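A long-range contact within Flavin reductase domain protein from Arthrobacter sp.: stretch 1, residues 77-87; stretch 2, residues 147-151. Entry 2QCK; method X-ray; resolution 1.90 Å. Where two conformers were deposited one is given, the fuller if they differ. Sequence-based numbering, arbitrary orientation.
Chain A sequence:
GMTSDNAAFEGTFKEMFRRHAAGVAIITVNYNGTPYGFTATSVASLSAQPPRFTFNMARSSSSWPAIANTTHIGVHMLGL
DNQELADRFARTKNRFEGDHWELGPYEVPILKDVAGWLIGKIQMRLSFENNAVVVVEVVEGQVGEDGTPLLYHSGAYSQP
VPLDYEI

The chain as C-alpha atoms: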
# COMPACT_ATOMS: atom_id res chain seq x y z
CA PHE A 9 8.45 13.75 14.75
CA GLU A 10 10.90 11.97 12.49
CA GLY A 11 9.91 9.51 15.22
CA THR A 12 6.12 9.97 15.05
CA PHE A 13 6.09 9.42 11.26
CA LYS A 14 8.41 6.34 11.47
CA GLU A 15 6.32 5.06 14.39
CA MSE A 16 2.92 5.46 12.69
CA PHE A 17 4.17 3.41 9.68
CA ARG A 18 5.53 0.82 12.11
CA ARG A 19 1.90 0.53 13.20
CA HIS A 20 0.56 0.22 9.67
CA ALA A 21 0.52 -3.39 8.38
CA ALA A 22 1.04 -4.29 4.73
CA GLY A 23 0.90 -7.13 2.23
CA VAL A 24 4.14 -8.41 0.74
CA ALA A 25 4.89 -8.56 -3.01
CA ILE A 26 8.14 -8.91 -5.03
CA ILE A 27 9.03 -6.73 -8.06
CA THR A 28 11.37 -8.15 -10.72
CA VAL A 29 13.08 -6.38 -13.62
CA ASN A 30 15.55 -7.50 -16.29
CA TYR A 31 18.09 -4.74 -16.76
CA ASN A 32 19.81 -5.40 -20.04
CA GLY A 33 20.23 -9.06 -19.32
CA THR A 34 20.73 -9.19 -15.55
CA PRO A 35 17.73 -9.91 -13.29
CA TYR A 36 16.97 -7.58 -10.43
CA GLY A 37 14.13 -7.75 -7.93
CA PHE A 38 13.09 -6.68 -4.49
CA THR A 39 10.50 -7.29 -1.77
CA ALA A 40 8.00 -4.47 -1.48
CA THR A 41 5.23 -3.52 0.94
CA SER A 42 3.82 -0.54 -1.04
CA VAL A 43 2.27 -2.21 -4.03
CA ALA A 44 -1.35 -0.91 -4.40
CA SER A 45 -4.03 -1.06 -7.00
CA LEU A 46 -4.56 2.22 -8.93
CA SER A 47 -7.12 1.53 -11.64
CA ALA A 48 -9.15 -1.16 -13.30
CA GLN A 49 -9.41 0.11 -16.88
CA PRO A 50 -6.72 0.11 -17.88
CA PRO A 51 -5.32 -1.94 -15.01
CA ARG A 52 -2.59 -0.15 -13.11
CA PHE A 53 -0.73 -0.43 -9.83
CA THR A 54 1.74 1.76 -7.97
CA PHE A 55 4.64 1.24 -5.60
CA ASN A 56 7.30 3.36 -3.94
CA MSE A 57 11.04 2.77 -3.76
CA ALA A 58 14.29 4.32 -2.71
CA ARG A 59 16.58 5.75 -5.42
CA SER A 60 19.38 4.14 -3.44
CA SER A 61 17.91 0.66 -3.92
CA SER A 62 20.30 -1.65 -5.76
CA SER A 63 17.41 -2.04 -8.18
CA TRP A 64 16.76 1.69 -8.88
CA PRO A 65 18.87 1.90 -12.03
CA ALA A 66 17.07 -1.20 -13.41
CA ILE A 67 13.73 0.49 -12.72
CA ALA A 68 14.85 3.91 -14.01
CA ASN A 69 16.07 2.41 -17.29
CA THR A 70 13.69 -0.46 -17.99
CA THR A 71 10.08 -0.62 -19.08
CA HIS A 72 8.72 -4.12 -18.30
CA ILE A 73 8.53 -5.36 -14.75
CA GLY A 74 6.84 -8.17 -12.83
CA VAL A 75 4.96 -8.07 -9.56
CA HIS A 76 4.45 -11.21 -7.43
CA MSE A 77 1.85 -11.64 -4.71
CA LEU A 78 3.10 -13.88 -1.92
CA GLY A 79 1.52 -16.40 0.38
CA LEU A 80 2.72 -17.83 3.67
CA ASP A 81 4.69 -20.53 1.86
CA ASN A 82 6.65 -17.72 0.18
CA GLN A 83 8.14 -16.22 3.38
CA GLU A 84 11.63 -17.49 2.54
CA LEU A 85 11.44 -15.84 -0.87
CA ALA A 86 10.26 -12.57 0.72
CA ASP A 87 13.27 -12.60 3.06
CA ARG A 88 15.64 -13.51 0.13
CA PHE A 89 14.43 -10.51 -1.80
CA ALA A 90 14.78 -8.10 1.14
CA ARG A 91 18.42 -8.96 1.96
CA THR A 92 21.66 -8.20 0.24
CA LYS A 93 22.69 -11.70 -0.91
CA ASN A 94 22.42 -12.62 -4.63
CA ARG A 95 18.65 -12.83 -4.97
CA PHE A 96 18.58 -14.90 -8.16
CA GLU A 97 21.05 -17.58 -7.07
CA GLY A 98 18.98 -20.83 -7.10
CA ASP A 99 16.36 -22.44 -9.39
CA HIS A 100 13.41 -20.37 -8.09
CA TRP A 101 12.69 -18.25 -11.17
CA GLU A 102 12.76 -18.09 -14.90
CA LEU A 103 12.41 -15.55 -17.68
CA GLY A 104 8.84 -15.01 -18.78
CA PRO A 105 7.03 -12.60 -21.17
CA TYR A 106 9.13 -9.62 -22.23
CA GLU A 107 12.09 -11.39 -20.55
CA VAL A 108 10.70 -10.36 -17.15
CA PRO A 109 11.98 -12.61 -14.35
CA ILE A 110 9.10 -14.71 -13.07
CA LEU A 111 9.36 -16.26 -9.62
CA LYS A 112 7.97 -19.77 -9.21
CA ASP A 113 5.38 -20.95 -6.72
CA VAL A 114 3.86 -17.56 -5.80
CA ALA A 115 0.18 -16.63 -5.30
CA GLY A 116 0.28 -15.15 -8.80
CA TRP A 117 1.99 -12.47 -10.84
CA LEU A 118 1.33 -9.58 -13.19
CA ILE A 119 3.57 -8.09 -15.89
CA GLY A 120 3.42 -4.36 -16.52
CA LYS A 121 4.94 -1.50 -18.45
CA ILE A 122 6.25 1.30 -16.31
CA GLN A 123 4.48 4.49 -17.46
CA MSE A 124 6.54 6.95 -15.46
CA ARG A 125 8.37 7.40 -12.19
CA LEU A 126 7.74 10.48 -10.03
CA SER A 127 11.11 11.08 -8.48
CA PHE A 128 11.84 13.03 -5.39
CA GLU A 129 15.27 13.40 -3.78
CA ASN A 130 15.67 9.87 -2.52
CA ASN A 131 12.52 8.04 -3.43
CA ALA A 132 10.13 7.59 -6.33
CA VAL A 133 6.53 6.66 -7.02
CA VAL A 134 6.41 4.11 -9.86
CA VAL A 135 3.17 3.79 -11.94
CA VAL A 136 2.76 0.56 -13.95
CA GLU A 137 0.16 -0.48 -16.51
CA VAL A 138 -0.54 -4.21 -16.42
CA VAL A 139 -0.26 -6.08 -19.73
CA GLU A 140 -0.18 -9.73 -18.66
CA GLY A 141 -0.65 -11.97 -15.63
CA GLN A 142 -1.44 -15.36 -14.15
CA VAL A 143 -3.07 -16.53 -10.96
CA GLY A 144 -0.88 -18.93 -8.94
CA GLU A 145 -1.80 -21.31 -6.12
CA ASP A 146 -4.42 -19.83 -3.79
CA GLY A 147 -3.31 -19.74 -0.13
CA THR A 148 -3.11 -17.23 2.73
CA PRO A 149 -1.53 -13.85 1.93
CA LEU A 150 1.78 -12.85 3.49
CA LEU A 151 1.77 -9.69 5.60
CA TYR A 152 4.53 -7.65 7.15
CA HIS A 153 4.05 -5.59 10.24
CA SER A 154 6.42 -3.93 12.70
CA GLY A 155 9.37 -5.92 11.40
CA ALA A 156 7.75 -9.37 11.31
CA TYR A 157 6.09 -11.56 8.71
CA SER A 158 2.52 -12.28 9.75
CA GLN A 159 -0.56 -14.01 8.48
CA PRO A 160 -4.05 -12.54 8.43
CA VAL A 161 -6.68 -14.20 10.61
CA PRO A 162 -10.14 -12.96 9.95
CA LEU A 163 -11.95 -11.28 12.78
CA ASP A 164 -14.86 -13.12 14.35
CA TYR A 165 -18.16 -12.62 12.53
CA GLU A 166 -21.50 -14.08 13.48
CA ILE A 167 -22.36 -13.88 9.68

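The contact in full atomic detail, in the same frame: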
# COMPACT_ATOMS: atom_id res chain seq x y z
N MSE A 77 2.57 -11.57 -5.99
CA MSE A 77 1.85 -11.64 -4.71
C MSE A 77 2.29 -12.93 -4.04
O MSE A 77 2.48 -13.95 -4.70
CB MSE A 77 0.34 -11.67 -4.93
CG MSE A 77 -0.24 -10.31 -5.20
SE MSE A 77 0.35 -9.45 -6.88
CE MSE A 77 -0.83 -7.83 -6.73
N LEU A 78 2.48 -12.85 -2.73
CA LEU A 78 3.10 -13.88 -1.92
C LEU A 78 2.09 -14.48 -0.96
O LEU A 78 1.22 -13.79 -0.43
CB LEU A 78 4.28 -13.27 -1.14
CG LEU A 78 5.43 -12.72 -1.98
CD1 LEU A 78 6.67 -12.48 -1.13
CD2 LEU A 78 5.79 -13.64 -3.14
N GLY A 79 2.20 -15.78 -0.74
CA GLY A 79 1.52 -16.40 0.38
C GLY A 79 2.47 -16.78 1.50
O GLY A 79 3.66 -16.56 1.43
N LEU A 80 1.92 -17.41 2.53
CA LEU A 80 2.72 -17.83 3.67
C LEU A 80 3.84 -18.78 3.30
O LEU A 80 4.89 -18.74 3.91
CB LEU A 80 1.84 -18.50 4.71
CG LEU A 80 0.70 -17.68 5.25
CD1 LEU A 80 0.22 -18.32 6.54
CD2 LEU A 80 1.10 -16.25 5.48
N ASP A 81 3.63 -19.62 2.30
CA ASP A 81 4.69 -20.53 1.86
C ASP A 81 5.80 -19.79 1.13
O ASP A 81 6.82 -20.37 0.80
CB ASP A 81 4.13 -21.63 0.96
CG ASP A 81 3.31 -22.66 1.74
N ASN A 82 5.62 -18.50 0.87
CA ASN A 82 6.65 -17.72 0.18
C ASN A 82 7.46 -16.83 1.16
O ASN A 82 8.14 -15.92 0.70
CB ASN A 82 6.03 -16.82 -0.88
CG ASN A 82 5.23 -17.56 -1.93
OD1 ASN A 82 4.12 -17.17 -2.24
ND2 ASN A 82 5.81 -18.59 -2.50
N GLN A 83 7.45 -17.11 2.47
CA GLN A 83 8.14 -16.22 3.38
C GLN A 83 9.64 -16.23 3.13
O GLN A 83 10.27 -15.19 3.21
CB GLN A 83 7.83 -16.54 4.83
CG GLN A 83 8.46 -15.55 5.77
CD GLN A 83 9.95 -15.79 5.95
OE1 GLN A 83 10.43 -16.91 5.80
NE2 GLN A 83 10.68 -14.73 6.26
N GLU A 84 10.20 -17.38 2.76
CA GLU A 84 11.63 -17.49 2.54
C GLU A 84 12.06 -16.65 1.34
O GLU A 84 13.14 -16.06 1.32
CB GLU A 84 12.02 -18.97 2.39
CG GLU A 84 13.45 -19.18 1.99
CD GLU A 84 13.95 -20.61 2.14
OE1 GLU A 84 13.47 -21.34 3.05
OE2 GLU A 84 14.88 -20.98 1.37
N LEU A 85 11.19 -16.57 0.34
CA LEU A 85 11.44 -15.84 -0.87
C LEU A 85 11.36 -14.34 -0.58
O LEU A 85 12.26 -13.58 -1.02
CB LEU A 85 10.42 -16.25 -1.92
CG LEU A 85 10.58 -15.85 -3.36
CD1 LEU A 85 11.72 -16.62 -4.07
CD2 LEU A 85 9.18 -16.06 -3.99
N ALA A 86 10.35 -13.94 0.19
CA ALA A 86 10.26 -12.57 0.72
C ALA A 86 11.54 -12.12 1.43
O ALA A 86 12.05 -11.05 1.15
CB ALA A 86 9.04 -12.37 1.65
N ASP A 87 12.06 -12.93 2.34
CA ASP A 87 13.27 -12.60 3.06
C ASP A 87 14.52 -12.52 2.14
O ASP A 87 15.33 -11.61 2.27
CB ASP A 87 13.45 -13.63 4.16
CG ASP A 87 14.46 -13.22 5.20
OD1 ASP A 87 14.21 -12.23 5.95
OD2 ASP A 87 15.48 -13.91 5.31
N GLY A 147 -3.93 -19.50 -1.43
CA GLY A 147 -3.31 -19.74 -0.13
C GLY A 147 -3.67 -18.56 0.76
O GLY A 147 -4.60 -17.82 0.48
N THR A 148 -2.91 -18.35 1.82
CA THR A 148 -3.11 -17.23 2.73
C THR A 148 -2.06 -16.16 2.41
O THR A 148 -0.86 -16.47 2.31
CB THR A 148 -2.98 -17.76 4.18
OG1 THR A 148 -4.04 -18.70 4.41
CG2 THR A 148 -3.02 -16.66 5.23
N PRO A 149 -2.49 -14.92 2.22
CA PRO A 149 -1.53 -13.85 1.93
C PRO A 149 -0.48 -13.64 3.00
O PRO A 149 -0.74 -13.83 4.17
CB PRO A 149 -2.39 -12.60 1.82
CG PRO A 149 -3.77 -13.07 1.60
CD PRO A 149 -3.89 -14.43 2.20
N LEU A 150 0.71 -13.24 2.58
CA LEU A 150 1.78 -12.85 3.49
C LEU A 150 1.67 -11.35 3.80
O LEU A 150 1.52 -10.50 2.89
CB LEU A 150 3.14 -13.17 2.87
CG LEU A 150 4.44 -13.05 3.68
CD1 LEU A 150 4.40 -14.01 4.86
CD2 LEU A 150 5.64 -13.33 2.77
N LEU A 151 1.79 -11.05 5.10
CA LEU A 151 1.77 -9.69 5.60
C LEU A 151 3.08 -9.39 6.27
O LEU A 151 3.84 -10.29 6.64
CB LEU A 151 0.66 -9.54 6.62
CG LEU A 151 -0.64 -10.29 6.32
CD1 LEU A 151 -1.48 -10.30 7.59
CD2 LEU A 151 -1.34 -9.62 5.20

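A single beta bridge, closed by two backbone hydrogen bonds and sealed by one leucine inserted among apolar groups of a turn and the helix after it, joins these two stretches of the flavin reductase domain protein. It illustrates a general principle: two segments far apart in sequence need not form an extended sheet to be fixed in register, for a short backbone match can be backed by apolar packing.

The match centres on Gly79 and Pro149, whose CA atoms lie 4.3 Å apart. Neither residue supplies the bonds that bridge them; their neighbours do. The amide of Leu150 donates to the carbonyl of Leu78, with N to O at 3.1 Å and a nearly straight N-H...O angle of 163°. The amide of Leu80 donates in turn to the carbonyl of Thr148, N to O at 2.9 Å, though the angle of 136° makes this bond more bent. Proline suits the central position because no amide hydrogen is asked of it there, and its CB points away from the first stretch. Glycine suits the position facing it for a steric reason: Gly79 CA already sits 3.1 Å from Thr148 O, and a CB in the ideal position would be equally close to that oxygen, a tight fit.

Immediately after the bridge the first chain turns, and the turn is held by its own bonds. Asn82 N donates to Gly79 O at 2.8 Å, while Asn82 OD1 accepts from Gly79 N, also at 2.8 Å, so that Asn82 grips Gly79 through both its backbone and its side chain. Asn82 occupies the N-cap position of the following helix, but its side chain makes no capping bond. The fold-back brings the first turn of that helix over the second stretch.

Leu150 exploits this arrangement. It loses more surface to the partner stretch than any other residue here, 120 Å² of a total of 354 Å² summed over both sides. Its side chain, with chi1 t and chi2 p, places CD2 3.7 Å from Ala86 CB and 4.1 Å from Leu78 CD1, while its CD1 lies 4.0 Å from Leu80 CD2. The backbone of Gln83 adds a further contact, its CA 3.9 Å from Leu150 CD2. Ala86 directs its CB toward the second stretch, and this methyl group, small and apolar, is itself the point of contact with Leu150 CD2. Gln83 contributes the base of its side chain, with CB 4.3 Å from Leu150 CD1, whereas the end leads away.

Leu80 packs against Thr148, Pro149 and Leu150 together. Its CA-to-CB bond points sideways, but the end of the side chain comes nearer, and CG packs 3.8 Å from Thr148 CB. The cost of this cover appears at Pro149 O: Leu80 CD2 approaches it to 3.3 Å, and this buried carbonyl finds no hydrogen-bonding partner anywhere in the model.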